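Local coordinates for protein D-glyceraldehyde dehydrogenase (NADP(+)) (Thermoplasma acidophilum, PDB 5J77) that oxidises D-glyceraldehyde to glycerate with NADP(+) as cofactor in the non-phosphorylated Entner-Doudoroff pathway, at residues N403-G408 and I428-L433; A252-W257 and I282-L287. The protein carries 2 engineered substitutions. All coordinates share one frame; numbering follows the deposited sequence.

Interaction 1 (N403-G408 and I428-L433); sequences NDNKYG and IRFGEL. Engineered in segment 403-408: Asn405 (natural residue Ser).
At the edge of the catalytic-domain sheet of this aldehyde dehydrogenase, the loop that follows helix 395-403 meets the turn that leads into strand 432-435. The Phe430 ring lies against the loop, and two hydrogen bonds join the segments, one at Arg429 and one at Gly431. Asn403 OD1 accepts from Arg429 N at 3.0 Å, the donor lying 29° out of the carbonyl plane of the side-chain amide. Asn403 ND2 donates to Arg427 O, so both ends of the amide are used and its orientation is set. At the other end Gly431 N gives a nearly straight bond to Gly408 O (3.0 Å, 170° at the hydrogen). With CG beside the backbone N (chi1 -76°), the Phe430 ring is turned to the loop, and CD2 comes within 3.4 Å of Gly408 C. The engineered Asn405 brings ND2 to the ring edge, in plane, 3.7 Å from Phe430 CZ. Its OD1 accepts from Tyr407 N in an Asx turn, and ND2 donates to Lys251 O. Arg429 NH2 donates to Pro138 O of the second subunit. Glu432 and Leu433 pair with a strand of that subunit, so the sheet continues across the interface. Two backbone N-H groups, of Arg429 and Gly431, thus find acceptors in the loop beside a buried aromatic ring.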
loop_
_atom_site.group_PDB
_atom_site.type_symbol
_atom_site.label_atom_id
_atom_site.label_comp_id
_atom_site.label_asym_id
_atom_site.label_seq_id
_atom_site.Cartn_x
_atom_site.Cartn_y
_atom_site.Cartn_z
ATOM N N ASN A 403 -21.551 7.068 21.612
ATOM C CA ASN A 403 -21.333 5.632 21.412
ATOM C C ASN A 403 -22.380 4.722 21.980
ATOM O O ASN A 403 -22.395 3.567 21.699
ATOM C CB ASN A 403 -19.974 5.192 21.917
ATOM C CG ASN A 403 -18.845 5.948 21.291
ATOM O OD1 ASN A 403 -18.841 6.211 20.117
ATOM N ND2 ASN A 403 -17.871 6.270 22.079
ATOM N N ASP A 404 -23.259 5.265 22.793
ATOM C CA ASP A 404 -24.320 4.492 23.383
ATOM C C ASP A 404 -25.436 4.480 22.353
ATOM O O ASP A 404 -26.433 5.153 22.488
ATOM C CB ASP A 404 -24.766 5.157 24.662
ATOM C CG ASP A 404 -26.030 4.636 25.139
ATOM O OD1 ASP A 404 -26.190 3.428 25.111
ATOM O OD2 ASP A 404 -26.883 5.439 25.504
ATOM N N ASN A 405 -25.227 3.673 21.330
ATOM C CA ASN A 405 -26.039 3.608 20.149
ATOM C C ASN A 405 -25.839 2.287 19.433
ATOM O O ASN A 405 -24.727 1.905 19.213
ATOM C CB ASN A 405 -25.377 4.696 19.310
ATOM C CG ASN A 405 -26.180 5.182 18.137
ATOM O OD1 ASN A 405 -26.918 4.462 17.524
ATOM N ND2 ASN A 405 -25.959 6.427 17.791
ATOM N N LYS A 406 -26.883 1.578 19.057
ATOM C CA LYS A 406 -26.630 0.352 18.294
ATOM C C LYS A 406 -26.149 0.599 16.821
ATOM O O LYS A 406 -25.713 -0.329 16.176
ATOM C CB LYS A 406 -27.840 -0.559 18.350
ATOM C CG LYS A 406 -28.941 -0.198 17.407
ATOM C CD LYS A 406 -30.175 -1.039 17.662
ATOM C CE LYS A 406 -31.278 -0.687 16.680
ATOM N NZ LYS A 406 -32.610 -1.199 17.108
ATOM N N TYR A 407 -26.187 1.846 16.340
ATOM C CA TYR A 407 -25.710 2.231 15.028
ATOM C C TYR A 407 -24.356 2.866 15.138
ATOM O O TYR A 407 -23.903 3.265 16.235
ATOM C CB TYR A 407 -26.710 3.169 14.269
ATOM C CG TYR A 407 -28.056 2.522 14.117
ATOM C CD1 TYR A 407 -28.292 1.566 13.127
ATOM C CD2 TYR A 407 -29.077 2.785 15.006
ATOM C CE1 TYR A 407 -29.540 0.925 12.982
ATOM C CE2 TYR A 407 -30.323 2.156 14.877
ATOM C CZ TYR A 407 -30.535 1.217 13.867
ATOM O OH TYR A 407 -31.734 0.576 13.746
ATOM N N GLY A 408 -23.685 2.962 14.017
ATOM C CA GLY A 408 -22.380 3.536 14.013
ATOM C C GLY A 408 -21.854 4.084 12.732
ATOM O O GLY A 408 -20.702 3.979 12.476
ATOM N N ILE A 428 -14.669 8.614 19.191
ATOM C CA ILE A 428 -15.985 8.527 18.557
ATOM C C ILE A 428 -15.981 7.260 17.676
ATOM O O ILE A 428 -15.383 7.238 16.643
ATOM C CB ILE A 428 -16.299 9.809 17.755
ATOM C CG1 ILE A 428 -16.376 11.009 18.687
ATOM C CG2 ILE A 428 -17.583 9.676 16.957
ATOM C CD1 ILE A 428 -17.580 11.006 19.581
ATOM N N ARG A 429 -16.629 6.212 18.131
ATOM C CA ARG A 429 -16.650 4.954 17.428
ATOM C C ARG A 429 -17.675 4.866 16.278
ATOM O O ARG A 429 -18.576 4.062 16.290
ATOM C CB ARG A 429 -16.816 3.796 18.410
ATOM C CG ARG A 429 -15.720 3.707 19.452
ATOM C CD ARG A 429 -14.466 3.034 18.951
ATOM N NE ARG A 429 -14.679 1.607 18.891
ATOM C CZ ARG A 429 -13.829 0.734 18.383
ATOM N NH1 ARG A 429 -12.687 1.142 17.894
ATOM N NH2 ARG A 429 -14.145 -0.536 18.377
ATOM N N PHE A 430 -17.466 5.716 15.294
ATOM C CA PHE A 430 -18.309 5.818 14.131
ATOM C C PHE A 430 -17.490 5.780 12.848
ATOM O O PHE A 430 -16.384 6.281 12.795
ATOM C CB PHE A 430 -19.148 7.114 14.191
ATOM C CG PHE A 430 -20.301 7.035 15.138
ATOM C CD1 PHE A 430 -20.098 7.078 16.494
ATOM C CD2 PHE A 430 -21.587 6.886 14.675
ATOM C CE1 PHE A 430 -21.150 6.986 17.360
ATOM C CE2 PHE A 430 -22.639 6.780 15.546
ATOM C CZ PHE A 430 -22.418 6.832 16.890
ATOM N N GLY A 431 -18.060 5.172 11.822
ATOM C CA GLY A 431 -17.381 5.087 10.526
ATOM C C GLY A 431 -17.012 6.452 9.944
ATOM O O GLY A 431 -15.992 6.581 9.263
ATOM N N GLU A 432 -17.871 7.457 10.130
ATOM C CA GLU A 432 -17.576 8.804 9.612
ATOM C C GLU A 432 -17.772 9.829 10.694
ATOM O O GLU A 432 -18.806 9.845 11.357
ATOM C CB GLU A 432 -18.429 9.137 8.412
ATOM C CG GLU A 432 -18.269 8.144 7.235
ATOM C CD GLU A 432 -19.222 8.429 6.073
ATOM O OE1 GLU A 432 -20.308 9.115 6.286
ATOM O OE2 GLU A 432 -18.858 7.954 4.969
ATOM N N LEU A 433 -16.782 10.702 10.840
ATOM C CA LEU A 433 -16.860 11.796 11.783
ATOM C C LEU A 433 -16.642 13.016 10.969
ATOM O O LEU A 433 -15.535 13.196 10.458
ATOM C CB LEU A 433 -15.833 11.698 12.934
ATOM C CG LEU A 433 -15.691 12.956 13.820
ATOM C CD1 LEU A 433 -17.004 13.368 14.462
ATOM C CD2 LEU A 433 -14.707 12.764 14.929
#

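Interaction 2 (A252-W257 and I282-L287); sequences APFMVW and IAAERL
Ala252 O takes two backbone N-H groups from the neighbouring strand. Glu285 N binds it at 2.9 Å in the carbonyl plane, and Arg286 N adds a weak, bent bond at 3.2 Å. Two residues on, Phe254 N donates to Arg286 O at 2.7 Å, nearly in line with the carbonyl bond. A water bridges the start of the pair, donating to Ala283 O and accepting from Ala252 N. Beside it Ala252 CB sits 3.3 Å from Ala283 O. Phe254 and Leu287 run alongside each other on one face of the sheet. Leu287 CG is anti to the backbone N (chi1 178°), and this carries the branch toward the ring, where CD1 is 3.7 Å from Phe254 CD1. Ala284 CB meets the other ring flank at Phe254 CD2, 4.0 Å away. These parallel strands belong to a beta-alpha-beta unit, and its helix 262-274 covers this face through Leu269, which touches both Phe254 and Leu287. Pro253 and Arg286 share the opposite face. The extended Arg286 chain carries its guanidinium to Phe378 O and Asp404 O. A bend at chi2 (-107°) turns the Glu285 carboxylate to the backbone N atoms of Ile382 and Phe383, residues assigned to the NADP(+) site by similarity. It also forms a salt bridge with Lys251.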
loop_
_atom_site.group_PDB
_atom_site.type_symbol
_atom_site.label_atom_id
_atom_site.label_comp_id
_atom_site.label_asym_id
_atom_site.label_seq_id
_atom_site.Cartn_x
_atom_site.Cartn_y
_atom_site.Cartn_z
ATOM N N ALA A 252 -26.904 9.142 13.505
ATOM C CA ALA A 252 -25.782 10.020 13.666
ATOM C C ALA A 252 -25.985 10.976 14.833
ATOM O O ALA A 252 -27.011 11.614 14.909
ATOM C CB ALA A 252 -25.484 10.774 12.405
ATOM N N PRO A 253 -25.024 11.011 15.791
ATOM C CA PRO A 253 -25.069 12.093 16.793
ATOM C C PRO A 253 -24.470 13.350 16.206
ATOM O O PRO A 253 -23.449 13.268 15.509
ATOM C CB PRO A 253 -24.191 11.552 17.937
ATOM C CG PRO A 253 -23.310 10.487 17.328
ATOM C CD PRO A 253 -23.954 10.037 16.050
ATOM N N PHE A 254 -25.112 14.478 16.462
ATOM C CA PHE A 254 -24.664 15.802 16.024
ATOM C C PHE A 254 -24.239 16.608 17.285
ATOM O O PHE A 254 -25.099 17.084 18.014
ATOM C CB PHE A 254 -25.815 16.512 15.264
ATOM C CG PHE A 254 -25.367 17.701 14.455
ATOM C CD1 PHE A 254 -25.079 18.907 15.066
ATOM C CD2 PHE A 254 -25.182 17.601 13.082
ATOM C CE1 PHE A 254 -24.633 20.005 14.331
ATOM C CE2 PHE A 254 -24.742 18.684 12.326
ATOM C CZ PHE A 254 -24.438 19.886 12.959
ATOM N N MET A 255 -22.924 16.794 17.470
ATOM C CA MET A 255 -22.341 17.316 18.692
ATOM C C MET A 255 -21.760 18.716 18.514
ATOM O O MET A 255 -20.905 18.936 17.640
ATOM C CB MET A 255 -21.263 16.377 19.182
ATOM C CG MET A 255 -21.808 14.999 19.517
ATOM S SD MET A 255 -20.510 13.755 19.584
ATOM C CE MET A 255 -20.063 13.531 17.855
ATOM N N VAL A 256 -22.271 19.654 19.330
ATOM C CA VAL A 256 -21.918 21.088 19.241
ATOM C C VAL A 256 -21.319 21.539 20.567
ATOM O O VAL A 256 -22.045 21.722 21.545
ATOM C CB VAL A 256 -23.105 21.991 18.840
ATOM C CG1 VAL A 256 -22.630 23.419 18.615
ATOM C CG2 VAL A 256 -23.807 21.493 17.565
ATOM N N TRP A 257 -19.997 21.674 20.567
ATOM C CA TRP A 257 -19.185 21.983 21.778
ATOM C C TRP A 257 -19.363 23.460 22.074
ATOM O O TRP A 257 -19.787 24.207 21.180
ATOM C CB TRP A 257 -17.668 21.537 21.629
ATOM C CG TRP A 257 -16.934 21.564 23.029
ATOM C CD1 TRP A 257 -15.927 22.417 23.424
ATOM C CD2 TRP A 257 -17.264 20.784 24.188
ATOM N NE1 TRP A 257 -15.646 22.226 24.732
ATOM C CE2 TRP A 257 -16.443 21.239 25.235
ATOM C CE3 TRP A 257 -18.193 19.770 24.438
ATOM C CZ2 TRP A 257 -16.495 20.704 26.520
ATOM C CZ3 TRP A 257 -18.259 19.234 25.675
ATOM C CH2 TRP A 257 -17.407 19.708 26.735
ATOM N N ILE A 282 -26.858 9.160 6.775
ATOM C CA ILE A 282 -25.975 10.016 7.584
ATOM C C ILE A 282 -26.691 11.265 8.116
ATOM O O ILE A 282 -26.059 12.287 8.508
ATOM C CB ILE A 282 -24.744 10.436 6.786
ATOM C CG1 ILE A 282 -25.132 11.335 5.601
ATOM C CG2 ILE A 282 -24.008 9.181 6.312
ATOM C CD1 ILE A 282 -23.913 11.911 4.908
ATOM N N ALA A 283 -28.003 11.179 8.139
ATOM C CA ALA A 283 -28.792 12.259 8.724
ATOM C C ALA A 283 -28.485 12.467 10.200
ATOM O O ALA A 283 -28.315 11.523 10.951
ATOM C CB ALA A 283 -30.264 11.986 8.561
ATOM N N ALA A 284 -28.441 13.725 10.603
ATOM C CA ALA A 284 -28.415 14.097 12.032
ATOM C C ALA A 284 -29.647 13.449 12.636
ATOM O O ALA A 284 -30.757 13.718 12.164
ATOM C CB ALA A 284 -28.512 15.590 12.182
ATOM N N GLU A 285 -29.438 12.526 13.580
ATOM C CA GLU A 285 -30.547 11.835 14.259
ATOM C C GLU A 285 -30.601 12.036 15.796
ATOM O O GLU A 285 -31.506 11.513 16.470
ATOM C CB GLU A 285 -30.484 10.322 13.927
ATOM C CG GLU A 285 -30.825 9.938 12.494
ATOM C CD GLU A 285 -32.179 9.256 12.299
ATOM O OE1 GLU A 285 -32.849 8.918 13.287
ATOM O OE2 GLU A 285 -32.585 9.015 11.108
ATOM N N ARG A 286 -29.618 12.760 16.331
ATOM C CA ARG A 286 -29.544 13.145 17.741
ATOM C C ARG A 286 -28.744 14.414 17.809
ATOM O O ARG A 286 -27.720 14.513 17.149
ATOM C CB ARG A 286 -28.736 12.133 18.555
ATOM C CG ARG A 286 -29.384 10.789 18.799
ATOM C CD ARG A 286 -28.330 9.963 19.473
ATOM N NE ARG A 286 -28.679 8.584 19.755
ATOM C CZ ARG A 286 -27.847 7.725 20.361
ATOM N NH1 ARG A 286 -26.622 8.119 20.732
ATOM N NH2 ARG A 286 -28.235 6.457 20.588
ATOM N N LEU A 287 -29.163 15.347 18.649
ATOM C CA LEU A 287 -28.488 16.628 18.773
ATOM C C LEU A 287 -28.046 16.784 20.224
ATOM O O LEU A 287 -28.861 16.659 21.176
ATOM C CB LEU A 287 -29.442 17.740 18.335
ATOM C CG LEU A 287 -28.922 19.185 18.433
ATOM C CD1 LEU A 287 -27.576 19.354 17.710
ATOM C CD2 LEU A 287 -30.001 20.202 17.975
HETATM O O HOH W 1 -28.073 8.832 10.811
#

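Interaction 2 closes before interaction 1 opens along the chain, and their centres are about 11 Å apart. Both reach the same seven-stranded sheet. Strands 252-256 and 284-290 are neighbours inside it, while strand 432-435 is an outermost strand within the chain, with strand 410-414 between it and 252-256. The two contacts touch directly. Arg286 NH2 lies 2.9 Å from Asp404 O, a probable hydrogen bond, and Phe430 CE2 packs 3.5 Å from Pro253 CD. Segment 282-287 directly follows Cys281, the active-site residue assigned by similarity, so the two contacts connect the chain beside the active site with the edge where a second subunit extends the sheet.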